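Local coordinates for protein type III Pentaketide Synthase (Neurospora crassa, PDB 3EUO) that probably acts as an acyltransferase of the chalcone/stilbene synthase family, building pentaketides as a fungal type III polyketide synthase, at residues Ser53-Pro67 / Glu175-Ser187. Residues are numbered along the deposited sequence; the frame is centred on the assembly and turned at random.
Sequences SIGNPDHPLVNKPNP and EVSTTMVRSELES
Ser53 and Thr178 come within 6.2 Å of each other by their CA atoms, Pro67 and Arg182 within 5.0 Å, and between these two points the loop 53-67 bows over the short 3-10 turn 178-180 and the first turns of helix 181-191. At the Pro67 end Arg182 reaches up into the loop. Its chain folds at chi2 (-75°) and chi3 (-57°), which lays the guanidinium edge-on against a row of backbone carbonyls. Arg182 NH1 gives a fairly straight bond to Val62 O (2.8 Å), arriving from above that carbonyl's plane, while Arg182 NH1 (2.9 Å) and NH2 (3.1 Å) together grip Lys64 O; a weak bond from NH2 to Pro65 O completes the set. Lower down, the aliphatic stem is packed between Val62 and Pro67, whose CB sits 3.8 Å from Arg182 CB. Glu186 crosses Pro67 at about a right angle, with OE2 against its CG and CD.

Between the two ends the contact is mostly apolar: Thr179 CG2 touches both Ile54 CD1 and Leu61 CD2, and Val62 CG1 crosses Val181 CG1 at 3.8 Å. The Ser53 end is polar again. Ser53 OG lies 2.8 Å from Thr178 OG1, which is also hydrogen-bonded to Asp203, and Asp203 bonds Ile54 N too. With an alanine in place of Arg182, the carbonyls of Val62 and Lys64 are likely to lose these donors, and a gap would probably open beside Val62 and Pro67. One buried guanidinium thus holds two loop carbonyls, with a weak third, fastening the loop between strand 51-53 and helix 70-96 to helix 181-191 within the thiolase-like fold.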
loop_
_atom_site.group_PDB
_atom_site.type_symbol
_atom_site.label_atom_id
_atom_site.label_comp_id
_atom_site.label_asym_id
_atom_site.label_seq_id
_atom_site.Cartn_x
_atom_site.Cartn_y
_atom_site.Cartn_z
ATOM N N SER A 53 -6.595 -4.192 -23.501
ATOM C CA SER A 53 -6.476 -2.747 -23.271
ATOM C C SER A 53 -7.815 -2.056 -23.055
ATOM O O SER A 53 -8.835 -2.435 -23.647
ATOM C CB SER A 53 -5.742 -2.086 -24.437
ATOM O OG SER A 53 -5.595 -0.691 -24.245
ATOM N N ILE A 54 -7.796 -1.027 -22.211
ATOM C CA ILE A 54 -8.960 -0.163 -22.006
ATOM C C ILE A 54 -9.345 0.612 -23.270
ATOM O O ILE A 54 -10.461 1.123 -23.372
ATOM C CB ILE A 54 -8.755 0.837 -20.840
ATOM C CG1 ILE A 54 -7.541 1.744 -21.088
ATOM C CG2 ILE A 54 -8.654 0.105 -19.513
ATOM C CD1 ILE A 54 -7.882 3.076 -21.752
ATOM N N GLY A 55 -8.420 0.704 -24.220
ATOM C CA GLY A 55 -8.681 1.450 -25.454
ATOM C C GLY A 55 -8.006 0.886 -26.690
ATOM O O GLY A 55 -7.215 -0.059 -26.622
ATOM N N ASN A 56 -8.337 1.467 -27.837
ATOM C CA ASN A 56 -7.625 1.170 -29.064
ATOM C C ASN A 56 -6.670 2.326 -29.380
ATOM O O ASN A 56 -6.696 3.347 -28.691
ATOM C CB ASN A 56 -8.611 0.875 -30.208
ATOM C CG ASN A 56 -9.474 2.065 -30.573
ATOM O OD1 ASN A 56 -9.079 3.220 -30.403
ATOM N ND2 ASN A 56 -10.667 1.784 -31.094
ATOM N N PRO A 57 -5.810 2.175 -30.406
ATOM C CA PRO A 57 -4.859 3.250 -30.719
ATOM C C PRO A 57 -5.453 4.643 -31.024
ATOM O O PRO A 57 -4.697 5.600 -31.163
ATOM C CB PRO A 57 -4.105 2.699 -31.934
ATOM C CG PRO A 57 -4.213 1.213 -31.791
ATOM C CD PRO A 57 -5.617 1.016 -31.297
ATOM N N ASP A 58 -6.776 4.763 -31.108
ATOM C CA ASP A 58 -7.406 6.075 -31.313
ATOM C C ASP A 58 -7.918 6.714 -30.025
ATOM O O ASP A 58 -8.532 7.785 -30.065
ATOM C CB ASP A 58 -8.532 6.001 -32.351
ATOM C CG ASP A 58 -8.019 5.736 -33.746
ATOM O OD1 ASP A 58 -7.022 6.379 -34.157
ATOM O OD2 ASP A 58 -8.614 4.881 -34.436
ATOM N N HIS A 59 -7.667 6.074 -28.882
ATOM C CA HIS A 59 -8.113 6.628 -27.609
ATOM C C HIS A 59 -7.563 8.044 -27.427
ATOM O O HIS A 59 -6.382 8.282 -27.686
ATOM C CB HIS A 59 -7.683 5.740 -26.437
ATOM C CG HIS A 59 -8.440 6.016 -25.176
ATOM N ND1 HIS A 59 -8.151 7.084 -24.354
ATOM C CD2 HIS A 59 -9.497 5.384 -24.615
ATOM C CE1 HIS A 59 -8.988 7.090 -23.330
ATOM N NE2 HIS A 59 -9.818 6.070 -23.468
ATOM N N PRO A 60 -8.416 8.996 -26.998
ATOM C CA PRO A 60 -7.957 10.385 -26.861
ATOM C C PRO A 60 -6.768 10.569 -25.920
ATOM O O PRO A 60 -5.927 11.433 -26.167
ATOM C CB PRO A 60 -9.182 11.115 -26.300
ATOM C CG PRO A 60 -10.335 10.269 -26.673
ATOM C CD PRO A 60 -9.843 8.855 -26.653
ATOM N N LEU A 61 -6.698 9.768 -24.856
ATOM C CA LEU A 61 -5.667 9.947 -23.829
ATOM C C LEU A 61 -4.252 9.812 -24.386
ATOM O O LEU A 61 -3.336 10.515 -23.942
ATOM C CB LEU A 61 -5.867 8.962 -22.670
ATOM C CG LEU A 61 -5.028 9.187 -21.402
ATOM C CD1 LEU A 61 -5.554 10.345 -20.558
ATOM C CD2 LEU A 61 -4.995 7.920 -20.573
ATOM N N VAL A 62 -4.086 8.899 -25.342
ATOM C CA VAL A 62 -2.771 8.601 -25.915
ATOM C C VAL A 62 -2.540 9.360 -27.228
ATOM O O VAL A 62 -1.547 9.138 -27.928
ATOM C CB VAL A 62 -2.522 7.079 -26.073
ATOM C CG1 VAL A 62 -2.597 6.379 -24.706
ATOM C CG2 VAL A 62 -3.505 6.433 -27.063
ATOM N N ASN A 63 -3.457 10.273 -27.532
ATOM C CA ASN A 63 -3.385 11.070 -28.750
ATOM C C ASN A 63 -3.361 12.584 -28.495
ATOM O O ASN A 63 -3.812 13.381 -29.320
ATOM C CB ASN A 63 -4.507 10.673 -29.715
ATOM C CG ASN A 63 -4.283 9.298 -30.335
ATOM O OD1 ASN A 63 -4.935 8.321 -29.964
ATOM N ND2 ASN A 63 -3.345 9.215 -31.271
ATOM N N LYS A 64 -2.818 12.981 -27.353
ATOM C CA LYS A 64 -2.617 14.398 -27.072
ATOM C C LYS A 64 -1.249 14.852 -27.595
ATOM O O LYS A 64 -0.432 14.010 -27.979
ATOM C CB LYS A 64 -2.787 14.665 -25.573
ATOM C CG LYS A 64 -4.159 14.217 -25.073
ATOM C CD LYS A 64 -4.595 14.916 -23.799
ATOM C CE LYS A 64 -4.107 14.184 -22.570
ATOM N NZ LYS A 64 -2.684 14.522 -22.290
ATOM N N PRO A 65 -0.998 16.178 -27.646
ATOM C CA PRO A 65 0.312 16.658 -28.106
ATOM C C PRO A 65 1.465 15.991 -27.353
ATOM O O PRO A 65 2.471 15.605 -27.955
ATOM C CB PRO A 65 0.259 18.157 -27.804
ATOM C CG PRO A 65 -1.193 18.492 -27.886
ATOM C CD PRO A 65 -1.906 17.297 -27.320
ATOM N N ASN A 66 1.293 15.842 -26.045
ATOM C CA ASN A 66 2.284 15.201 -25.197
ATOM C C ASN A 66 1.706 13.917 -24.623
ATOM O O ASN A 66 0.498 13.699 -24.717
ATOM C CB ASN A 66 2.673 16.151 -24.063
ATOM C CG ASN A 66 3.140 17.500 -24.571
ATOM O OD1 ASN A 66 4.145 17.600 -25.275
ATOM N ND2 ASN A 66 2.419 18.552 -24.198
ATOM N N PRO A 67 2.560 13.060 -24.027
ATOM C CA PRO A 67 2.013 11.948 -23.259
ATOM C C PRO A 67 1.134 12.497 -22.139
ATOM O O PRO A 67 1.376 13.617 -21.659
ATOM C CB PRO A 67 3.269 11.270 -22.686
ATOM C CG PRO A 67 4.358 11.623 -23.652
ATOM C CD PRO A 67 4.034 13.047 -24.032
ATOM N N GLU A 175 -4.712 -3.344 -12.849
ATOM C CA GLU A 175 -3.610 -2.657 -13.517
ATOM C C GLU A 175 -4.083 -2.102 -14.846
ATOM O O GLU A 175 -4.769 -2.790 -15.600
ATOM C CB GLU A 175 -2.400 -3.581 -13.734
ATOM C CG GLU A 175 -1.862 -4.259 -12.464
ATOM C CD GLU A 175 -1.109 -3.330 -11.515
ATOM O OE1 GLU A 175 -1.025 -2.101 -11.752
ATOM O OE2 GLU A 175 -0.591 -3.849 -10.501
ATOM N N VAL A 176 -3.764 -0.836 -15.083
ATOM C CA VAL A 176 -3.973 -0.201 -16.385
ATOM C C VAL A 176 -2.611 0.328 -16.830
ATOM O O VAL A 176 -2.176 1.405 -16.407
ATOM C CB VAL A 176 -5.010 0.946 -16.328
ATOM C CG1 VAL A 176 -5.190 1.581 -17.716
ATOM C CG2 VAL A 176 -6.359 0.437 -15.798
ATOM N N SER A 177 -1.932 -0.450 -17.664
ATOM C CA SER A 177 -0.579 -0.124 -18.097
ATOM C C SER A 177 -0.525 0.449 -19.512
ATOM O O SER A 177 0.413 1.174 -19.852
ATOM C CB SER A 177 0.288 -1.379 -18.046
ATOM O OG SER A 177 -0.215 -2.351 -18.944
ATOM N N THR A 178 -1.511 0.113 -20.342
ATOM C CA THR A 178 -1.430 0.442 -21.779
ATOM C C THR A 178 -1.483 1.933 -22.063
ATOM O O THR A 178 -0.992 2.388 -23.101
ATOM C CB THR A 178 -2.515 -0.261 -22.629
ATOM O OG1 THR A 178 -3.811 0.166 -22.200
ATOM C CG2 THR A 178 -2.387 -1.777 -22.533
ATOM N N THR A 179 -2.059 2.688 -21.131
ATOM C CA THR A 179 -2.188 4.138 -21.264
ATOM C C THR A 179 -0.839 4.848 -21.132
ATOM O O THR A 179 -0.733 6.044 -21.405
ATOM C CB THR A 179 -3.174 4.704 -20.227
ATOM O OG1 THR A 179 -2.825 4.222 -18.916
ATOM C CG2 THR A 179 -4.606 4.266 -20.559
ATOM N N MET A 180 0.183 4.109 -20.708
ATOM C CA MET A 180 1.522 4.665 -20.538
ATOM C C MET A 180 2.387 4.462 -21.782
ATOM O O MET A 180 3.586 4.759 -21.772
ATOM C CB MET A 180 2.183 4.115 -19.255
ATOM C CG MET A 180 1.602 4.756 -17.961
ATOM S SD MET A 180 2.205 4.041 -16.410
ATOM C CE MET A 180 0.664 3.928 -15.518
ATOM N N VAL A 181 1.750 4.017 -22.867
ATOM C CA VAL A 181 2.434 3.788 -24.138
ATOM C C VAL A 181 3.179 5.041 -24.629
ATOM O O VAL A 181 4.339 4.940 -25.035
ATOM C CB VAL A 181 1.481 3.190 -25.226
ATOM C CG1 VAL A 181 0.332 4.137 -25.541
ATOM C CG2 VAL A 181 2.251 2.814 -26.511
ATOM N N ARG A 182 2.541 6.214 -24.552
ATOM C CA ARG A 182 3.162 7.452 -25.052
ATOM C C ARG A 182 4.396 7.851 -24.242
ATOM O O ARG A 182 5.380 8.350 -24.808
ATOM C CB ARG A 182 2.147 8.609 -25.112
ATOM C CG ARG A 182 1.111 8.494 -26.245
ATOM C CD ARG A 182 1.729 8.824 -27.614
ATOM N NE ARG A 182 2.326 10.164 -27.633
ATOM C CZ ARG A 182 1.644 11.295 -27.835
ATOM N NH1 ARG A 182 0.332 11.264 -28.042
ATOM N NH2 ARG A 182 2.277 12.464 -27.814
ATOM N N SER A 183 4.337 7.624 -22.929
ATOM C CA SER A 183 5.465 7.880 -22.034
ATOM C C SER A 183 6.642 6.983 -22.400
ATOM O O SER A 183 7.786 7.430 -22.480
ATOM C CB SER A 183 5.058 7.620 -20.582
ATOM O OG SER A 183 6.204 7.487 -19.758
ATOM N N GLU A 184 6.352 5.707 -22.621
ATOM C CA GLU A 184 7.398 4.756 -22.994
ATOM C C GLU A 184 8.005 5.109 -24.350
ATOM O O GLU A 184 9.233 5.111 -24.501
ATOM C CB GLU A 184 6.870 3.318 -22.955
ATOM C CG GLU A 184 6.707 2.774 -21.513
ATOM C CD GLU A 184 8.048 2.647 -20.779
ATOM O OE1 GLU A 184 9.003 2.102 -21.380
ATOM O OE2 GLU A 184 8.149 3.090 -19.611
ATOM N N LEU A 185 7.145 5.429 -25.318
ATOM C CA LEU A 185 7.601 5.790 -26.657
ATOM C C LEU A 185 8.511 7.016 -26.617
ATOM O O LEU A 185 9.509 7.084 -27.335
ATOM C CB LEU A 185 6.411 6.041 -27.592
ATOM C CG LEU A 185 5.615 4.821 -28.075
ATOM C CD1 LEU A 185 4.381 5.277 -28.826
ATOM C CD2 LEU A 185 6.479 3.925 -28.970
ATOM N N GLU A 186 8.152 7.975 -25.773
ATOM C CA GLU A 186 8.939 9.197 -25.629
ATOM C C GLU A 186 10.333 8.890 -25.097
ATOM O O GLU A 186 11.327 9.430 -25.585
ATOM C CB GLU A 186 8.233 10.196 -24.715
ATOM C CG GLU A 186 9.079 11.434 -24.477
ATOM C CD GLU A 186 8.309 12.599 -23.919
ATOM O OE1 GLU A 186 8.743 13.131 -22.875
ATOM O OE2 GLU A 186 7.287 12.996 -24.519
ATOM N N SER A 187 10.411 8.035 -24.083
ATOM C CA SER A 187 11.709 7.632 -23.539
ATOM C C SER A 187 12.543 6.845 -24.551
ATOM O O SER A 187 13.750 7.058 -24.656
ATOM C CB SER A 187 11.538 6.829 -22.251
ATOM O OG SER A 187 11.073 7.661 -21.208
#